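Local coordinates for protein Dye-decolorizing peroxidase (Irpex lacteus, PDB 7D8M) that probably acts as a heme b peroxidase of the dye-decolorizing family, using hydrogen peroxide to oxidise dyes and other organic substrates, at residues Asn49-Val53 / Ala54-Gly58; Met207-Pro210 / Ser211-Asp215. One frame throughout, in Å; residues are numbered along the deposited sequence.

Contact 1 of 2, residues Asn49-Val53 / Ala54-Gly58; sequences NITSV and ATIIG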
ATOM      1  N   ASN A  49      15.601 -16.816  10.303  1.00 32.84           N
ATOM      2  CA  ASN A  49      14.167 -16.568  10.227  1.00 31.72           C
ATOM      3  C   ASN A  49      13.746 -15.477   9.250  1.00 30.31           C
ATOM      4  O   ASN A  49      12.572 -15.468   8.852  1.00 34.59           O
ATOM      5  CB  ASN A  49      13.618 -16.213  11.620  1.00 30.52           C
ATOM      6  CG  ASN A  49      13.683 -17.375  12.585  1.00 35.31           C
ATOM      7  OD1 ASN A  49      12.833 -18.265  12.557  1.00 32.59           O
ATOM      8  ND2 ASN A  49      14.696 -17.373  13.453  1.00 29.21           N
ATOM      9  N   ILE A  50      14.630 -14.570   8.846  1.00 28.85           N
ATOM     10  CA  ILE A  50      14.230 -13.496   7.933  1.00 32.64           C
ATOM     11  C   ILE A  50      14.084 -14.071   6.532  1.00 33.77           C
ATOM     12  O   ILE A  50      15.064 -14.530   5.930  1.00 30.00           O
ATOM     13  CB  ILE A  50      15.228 -12.334   7.952  1.00 33.83           C
ATOM     14  CG1 ILE A  50      15.235 -11.693   9.336  1.00 32.02           C
ATOM     15  CG2 ILE A  50      14.849 -11.290   6.890  1.00 28.18           C
ATOM     16  CD1 ILE A  50      13.860 -11.202   9.787  1.00 30.34           C
ATOM     17  N   THR A  51      12.860 -14.039   6.015  1.00 29.38           N
ATOM     18  CA  THR A  51      12.511 -14.763   4.802  1.00 26.97           C
ATOM     19  C   THR A  51      12.889 -13.961   3.573  1.00 31.26           C
ATOM     20  O   THR A  51      12.488 -12.800   3.429  1.00 32.49           O
ATOM     21  CB  THR A  51      11.014 -15.067   4.781  1.00 31.32           C
ATOM     22  OG1 THR A  51      10.666 -15.801   5.955  1.00 30.72           O
ATOM     23  CG2 THR A  51      10.631 -15.864   3.525  1.00 29.71           C
ATOM     24  N   SER A  52      13.606 -14.602   2.662  1.00 30.57           N
ATOM     25  CA  SER A  52      14.074 -13.960   1.448  1.00 31.12           C
ATOM     26  C   SER A  52      13.055 -14.086   0.319  1.00 31.88           C
ATOM     27  O   SER A  52      12.131 -14.906   0.362  1.00 31.69           O
ATOM     28  CB  SER A  52      15.390 -14.582   0.997  1.00 31.95           C
ATOM     29  OG  SER A  52      15.154 -15.911   0.559  1.00 32.52           O
ATOM     30  N   VAL A  53      13.254 -13.255  -0.707  1.00 31.58           N
ATOM     31  CA  VAL A  53      12.557 -13.440  -1.979  1.00 35.26           C
ATOM     32  C   VAL A  53      12.754 -14.868  -2.474  1.00 36.27           C
ATOM     33  O   VAL A  53      11.801 -15.550  -2.869  1.00 35.07           O
ATOM     34  CB  VAL A  53      13.060 -12.417  -3.013  1.00 32.98           C
ATOM     35  CG1 VAL A  53      12.629 -12.813  -4.428  1.00 32.26           C
ATOM     36  CG2 VAL A  53      12.582 -11.013  -2.666  1.00 27.80           C
ATOM     37  N   ALA A  54      14.002 -15.345  -2.439  1.00 36.40           N
ATOM     38  CA  ALA A  54      14.309 -16.669  -2.971  1.00 35.92           C
ATOM     39  C   ALA A  54      13.499 -17.752  -2.269  1.00 31.75           C
ATOM     40  O   ALA A  54      12.982 -18.667  -2.917  1.00 37.57           O
ATOM     41  CB  ALA A  54      15.809 -16.946  -2.854  1.00 34.05           C
ATOM     42  N   THR A  55      13.357 -17.653  -0.947  1.00 30.13           N
ATOM     43  CA  THR A  55      12.585 -18.655  -0.218  1.00 32.89           C
ATOM     44  C   THR A  55      11.108 -18.611  -0.601  1.00 36.16           C
ATOM     45  O   THR A  55      10.466 -19.658  -0.762  1.00 32.44           O
ATOM     46  CB  THR A  55      12.756 -18.451   1.286  1.00 32.04           C
ATOM     47  OG1 THR A  55      14.144 -18.575   1.635  1.00 32.85           O
ATOM     48  CG2 THR A  55      11.952 -19.481   2.060  1.00 34.90           C
ATOM     49  N   ILE A  56      10.543 -17.412  -0.753  1.00 32.74           N
ATOM     50  CA  ILE A  56       9.116 -17.325  -1.045  1.00 32.71           C
ATOM     51  C   ILE A  56       8.813 -17.951  -2.402  1.00 33.23           C
ATOM     52  O   ILE A  56       7.856 -18.720  -2.543  1.00 35.96           O
ATOM     53  CB  ILE A  56       8.644 -15.859  -0.963  1.00 35.54           C
ATOM     54  CG1 ILE A  56       8.790 -15.326   0.472  1.00 29.51           C
ATOM     55  CG2 ILE A  56       7.207 -15.718  -1.469  1.00 34.57           C
ATOM     56  CD1 ILE A  56       8.051 -13.993   0.699  1.00 33.75           C
ATOM     57  N   ILE A  57       9.644 -17.664  -3.413  1.00 30.73           N
ATOM     58  CA  ILE A  57       9.404 -18.178  -4.761  1.00 36.82           C
ATOM     59  C   ILE A  57      10.017 -19.548  -5.013  1.00 38.79           C
ATOM     60  O   ILE A  57       9.738 -20.152  -6.061  1.00 40.28           O
ATOM     61  CB  ILE A  57       9.939 -17.224  -5.843  1.00 33.01           C
ATOM     62  CG1 ILE A  57      11.468 -17.192  -5.822  1.00 37.15           C
ATOM     63  CG2 ILE A  57       9.352 -15.838  -5.665  1.00 39.73           C
ATOM     64  CD1 ILE A  57      12.063 -16.441  -6.998  1.00 38.45           C
ATOM     65  N   GLY A  58      10.847 -20.057  -4.102  1.00 36.37           N
ATOM     66  CA  GLY A  58      11.455 -21.353  -4.283  1.00 35.29           C
ATOM     67  C   GLY A  58      10.562 -22.481  -3.812  1.00 36.76           C
ATOM     68  O   GLY A  58       9.413 -22.285  -3.383  1.00 36.32           O
TER
HETATM   69  O   HOH W   1      14.605 -17.181   3.587  1.00 33.07           O
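Ser52 and Thr55 meet at the start of the short helix 53-57, where the serine is the N-cap. From the backbone, CB of Ser52 first passes the chain ahead, 3.8 Å from Ala54 N. The side chain then turns so that OG lies between its own N and carbonyl carbon (chi1 69°), which brings the hydroxyl toward the open amide end of the helix. There OG accepts a fairly straight hydrogen bond from Thr55 N at 2.9 Å, and the methyl CB of Ala54 lies beside it at 3.6 Å from OG. Serine suits this place because its hydroxyl is on a stem short enough to reach an amide that has no earlier helical carbonyl to pair with. With an alanine here the hydroxyl is gone, and Thr55 N would probably be left without its side-chain acceptor. A water accepts the N-H of Ser52. The regular helical bonds begin at the same point, with Ile56 N donating to Ser52 O at 3.2 Å and Ile57 N to Val53 O at 3.1 Å.

Thr51 does two jobs. Its CG2, anti to the backbone N (chi1 -57°, measured to OG1), packs crosswise on Ile56, 3.6 Å from that residue's CG1, while the same turn points OG1 to the backbone N-H of Val68, which it accepts. Beta-branched Ile56 also touches Phe67, so the apolar seam extends to strand 67-72. This is a classical serine N-cap, set in the beta-alpha-beta crossover between strands 24-32 and 67-72 of a ferredoxin-like DyP domain.

Contact 2 of 2, residues Met207-Pro210 / Ser211-Asp215; sequences MNRP and SWALD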
ATOM      1  N   MET A 207      21.620   9.119  -5.978  1.00 45.80           N
ATOM      2  CA  MET A 207      22.850   8.569  -6.531  1.00 52.52           C
ATOM      3  C   MET A 207      23.934   8.462  -5.470  1.00 51.79           C
ATOM      4  O   MET A 207      24.856   7.657  -5.615  1.00 52.32           O
ATOM      5  CB  MET A 207      23.296   9.426  -7.716  1.00 53.22           C
ATOM      6  CG  MET A 207      22.219   9.503  -8.801  1.00 56.92           C
ATOM      7  SD  MET A 207      22.593  10.582 -10.196  1.00 78.43           S
ATOM      8  CE  MET A 207      22.318   9.468 -11.572  1.00 67.67           C
ATOM      9  N   ASN A 208      23.788   9.212  -4.382  1.00 51.43           N
ATOM     10  CA  ASN A 208      24.676   9.268  -3.231  1.00 52.09           C
ATOM     11  C   ASN A 208      24.438   8.142  -2.212  1.00 52.74           C
ATOM     12  O   ASN A 208      24.921   8.253  -1.082  1.00 50.18           O
ATOM     13  CB  ASN A 208      24.484  10.627  -2.545  1.00 51.68           C
ATOM     14  CG  ASN A 208      25.761  11.181  -1.966  1.00 58.16           C
ATOM     15  OD1 ASN A 208      26.812  10.544  -2.037  1.00 65.40           O
ATOM     16  ND2 ASN A 208      25.679  12.381  -1.381  1.00 54.69           N
ATOM     17  N   ARG A 209      23.719   7.078  -2.566  1.00 51.34           N
ATOM     18  CA  ARG A 209      23.162   6.193  -1.547  1.00 46.05           C
ATOM     19  C   ARG A 209      24.256   5.332  -0.911  1.00 43.40           C
ATOM     20  O   ARG A 209      25.099   4.774  -1.622  1.00 44.41           O
ATOM     21  CB  ARG A 209      22.064   5.306  -2.150  1.00 43.49           C
ATOM     22  CG  ARG A 209      21.240   4.517  -1.123  1.00 39.56           C
ATOM     23  CD  ARG A 209      20.032   5.298  -0.598  1.00 36.63           C
ATOM     24  NE  ARG A 209      18.965   5.426  -1.591  1.00 34.24           N
ATOM     25  CZ  ARG A 209      17.784   5.995  -1.355  1.00 34.09           C
ATOM     26  NH1 ARG A 209      17.501   6.491  -0.155  1.00 32.29           N
ATOM     27  NH2 ARG A 209      16.883   6.073  -2.322  1.00 32.99           N
ATOM     28  N   PRO A 210      24.261   5.204   0.422  1.00 43.15           N
ATOM     29  CA  PRO A 210      25.302   4.407   1.099  1.00 40.70           C
ATOM     30  C   PRO A 210      25.292   2.943   0.678  1.00 42.78           C
ATOM     31  O   PRO A 210      24.252   2.371   0.340  1.00 44.26           O
ATOM     32  CB  PRO A 210      24.951   4.545   2.587  1.00 40.12           C
ATOM     33  CG  PRO A 210      24.135   5.752   2.694  1.00 42.99           C
ATOM     34  CD  PRO A 210      23.421   5.947   1.376  1.00 41.13           C
ATOM     35  N   SER A 211      26.475   2.325   0.746  1.00 45.31           N
ATOM     36  CA  SER A 211      26.646   0.974   0.223  1.00 41.48           C
ATOM     37  C   SER A 211      25.874  -0.050   1.043  1.00 42.52           C
ATOM     38  O   SER A 211      25.304  -0.995   0.481  1.00 41.66           O
ATOM     39  CB  SER A 211      28.132   0.608   0.197  1.00 46.52           C
ATOM     40  OG  SER A 211      28.910   1.643  -0.378  1.00 51.69           O
ATOM     41  N   TRP A 212      25.875   0.096   2.373  1.00 42.38           N
ATOM     42  CA  TRP A 212      25.210  -0.880   3.235  1.00 38.70           C
ATOM     43  C   TRP A 212      23.712  -0.956   2.954  1.00 39.99           C
ATOM     44  O   TRP A 212      23.077  -1.978   3.242  1.00 36.86           O
ATOM     45  CB  TRP A 212      25.440  -0.530   4.702  1.00 39.27           C
ATOM     46  CG  TRP A 212      24.692   0.695   5.116  1.00 42.41           C
ATOM     47  CD1 TRP A 212      25.163   1.978   5.126  1.00 42.22           C
ATOM     48  CD2 TRP A 212      23.329   0.764   5.553  1.00 43.97           C
ATOM     49  NE1 TRP A 212      24.182   2.837   5.556  1.00 42.01           N
ATOM     50  CE2 TRP A 212      23.045   2.118   5.822  1.00 42.77           C
ATOM     51  CE3 TRP A 212      22.320  -0.185   5.740  1.00 38.81           C
ATOM     52  CZ2 TRP A 212      21.796   2.543   6.271  1.00 40.67           C
ATOM     53  CZ3 TRP A 212      21.079   0.242   6.187  1.00 38.48           C
ATOM     54  CH2 TRP A 212      20.829   1.590   6.447  1.00 37.20           C
ATOM     55  N   ALA A 213      23.127   0.118   2.421  1.00 35.87           N
ATOM     56  CA  ALA A 213      21.694   0.167   2.148  1.00 36.04           C
ATOM     57  C   ALA A 213      21.296  -0.590   0.888  1.00 37.10           C
ATOM     58  O   ALA A 213      20.097  -0.671   0.592  1.00 36.20           O
ATOM     59  CB  ALA A 213      21.237   1.623   2.034  1.00 41.00           C
ATOM     60  N   LEU A 214      22.259  -1.139   0.147  1.00 36.15           N
ATOM     61  CA  LEU A 214      21.963  -1.864  -1.080  1.00 34.27           C
ATOM     62  C   LEU A 214      20.903  -2.937  -0.854  1.00 35.34           C
ATOM     63  O   LEU A 214      20.970  -3.709   0.109  1.00 31.57           O
ATOM     64  CB  LEU A 214      23.245  -2.495  -1.634  1.00 39.19           C
ATOM     65  CG  LEU A 214      23.101  -3.158  -3.006  1.00 36.98           C
ATOM     66  CD1 LEU A 214      22.773  -2.125  -4.069  1.00 36.07           C
ATOM     67  CD2 LEU A 214      24.374  -3.917  -3.355  1.00 39.84           C
ATOM     68  N   ASP A 215      19.905  -2.955  -1.742  1.00 35.52           N
ATOM     69  CA  ASP A 215      18.856  -3.968  -1.775  1.00 33.70           C
ATOM     70  C   ASP A 215      17.902  -3.882  -0.589  1.00 30.92           C
ATOM     71  O   ASP A 215      17.163  -4.833  -0.321  1.00 33.83           O
ATOM     72  CB  ASP A 215      19.453  -5.375  -1.873  1.00 36.09           C
ATOM     73  CG  ASP A 215      20.053  -5.654  -3.233  1.00 39.25           C
ATOM     74  OD1 ASP A 215      19.629  -5.011  -4.212  1.00 35.05           O
ATOM     75  OD2 ASP A 215      20.949  -6.520  -3.328  1.00 41.19           O
TER
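Pro210 and Trp212 run alongside each other in the same direction, within a pair of overlapping type I beta turns on the loop that leads to strand 217-226. The first turn runs from Pro210 to Ala213 and is closed by a long, bent bond from Ala213 N to Pro210 O at 3.3 Å (N-H...O angle 141°), the donor lying well above the carbonyl plane. The second follows one residue later, with Leu214 N donating to Ser211 O at 3.1 Å. Proline fits the opening position because the bond that closes the turn uses its carbonyl, so the N-H it lacks costs nothing there.

The indole is placed by its first two torsions. CG of Trp212 sits between the backbone N and the carbonyl carbon (chi1 71°), and chi2 of -94° turns the ring plane about perpendicular to the CA-CB-CG plane. This brings the pyrrole part of the indole back to the proline, whose CB approaches obliquely, 3.5 Å from Trp212 NE1 and 3.6 Å from Trp212 CD1. The ring nitrogen still has its own partner, since NE1 donates to Asp85 OD1. Lys447 makes a cation-pi contact with the ring and Phe448 meets it at a steep angle, so the turn is fastened to the helix 441-448. A large flat residue with one N-H can serve all these neighbours together.

Arg209 meets the turn with its aliphatic part, CG being 4.3 Å from Ala213 CB, while its NE forms a salt bridge with Asp204. Alanine suits the buried end of the turn because its single methyl fits between neighbours: CB of Ala213 sits 3.5 Å from Pro210 O and 4.1 Å above the plane of the Trp212 ring, over its centre.

Both contacts are local, one a helix start and the other a double turn, 22 Å apart between centres, with nearest atoms about 8 Å apart and no touch. Contact 1 is partly buried and touches strand 67-72 and helix 441-448. Contact 2 is a surface turn beside the entry to the second four-stranded sheet. The helix 441-448 meets both, through Ser52 and Ile50 in residues 49-58 and through Trp212 in residues 207-215. Their chemistry differs accordingly: contact 1 relies on a hydroxyl cap and a threonine methyl against isoleucine, contact 2 on an indole against proline and alanine, with charged partners around it. Both lie away from the heme pocket.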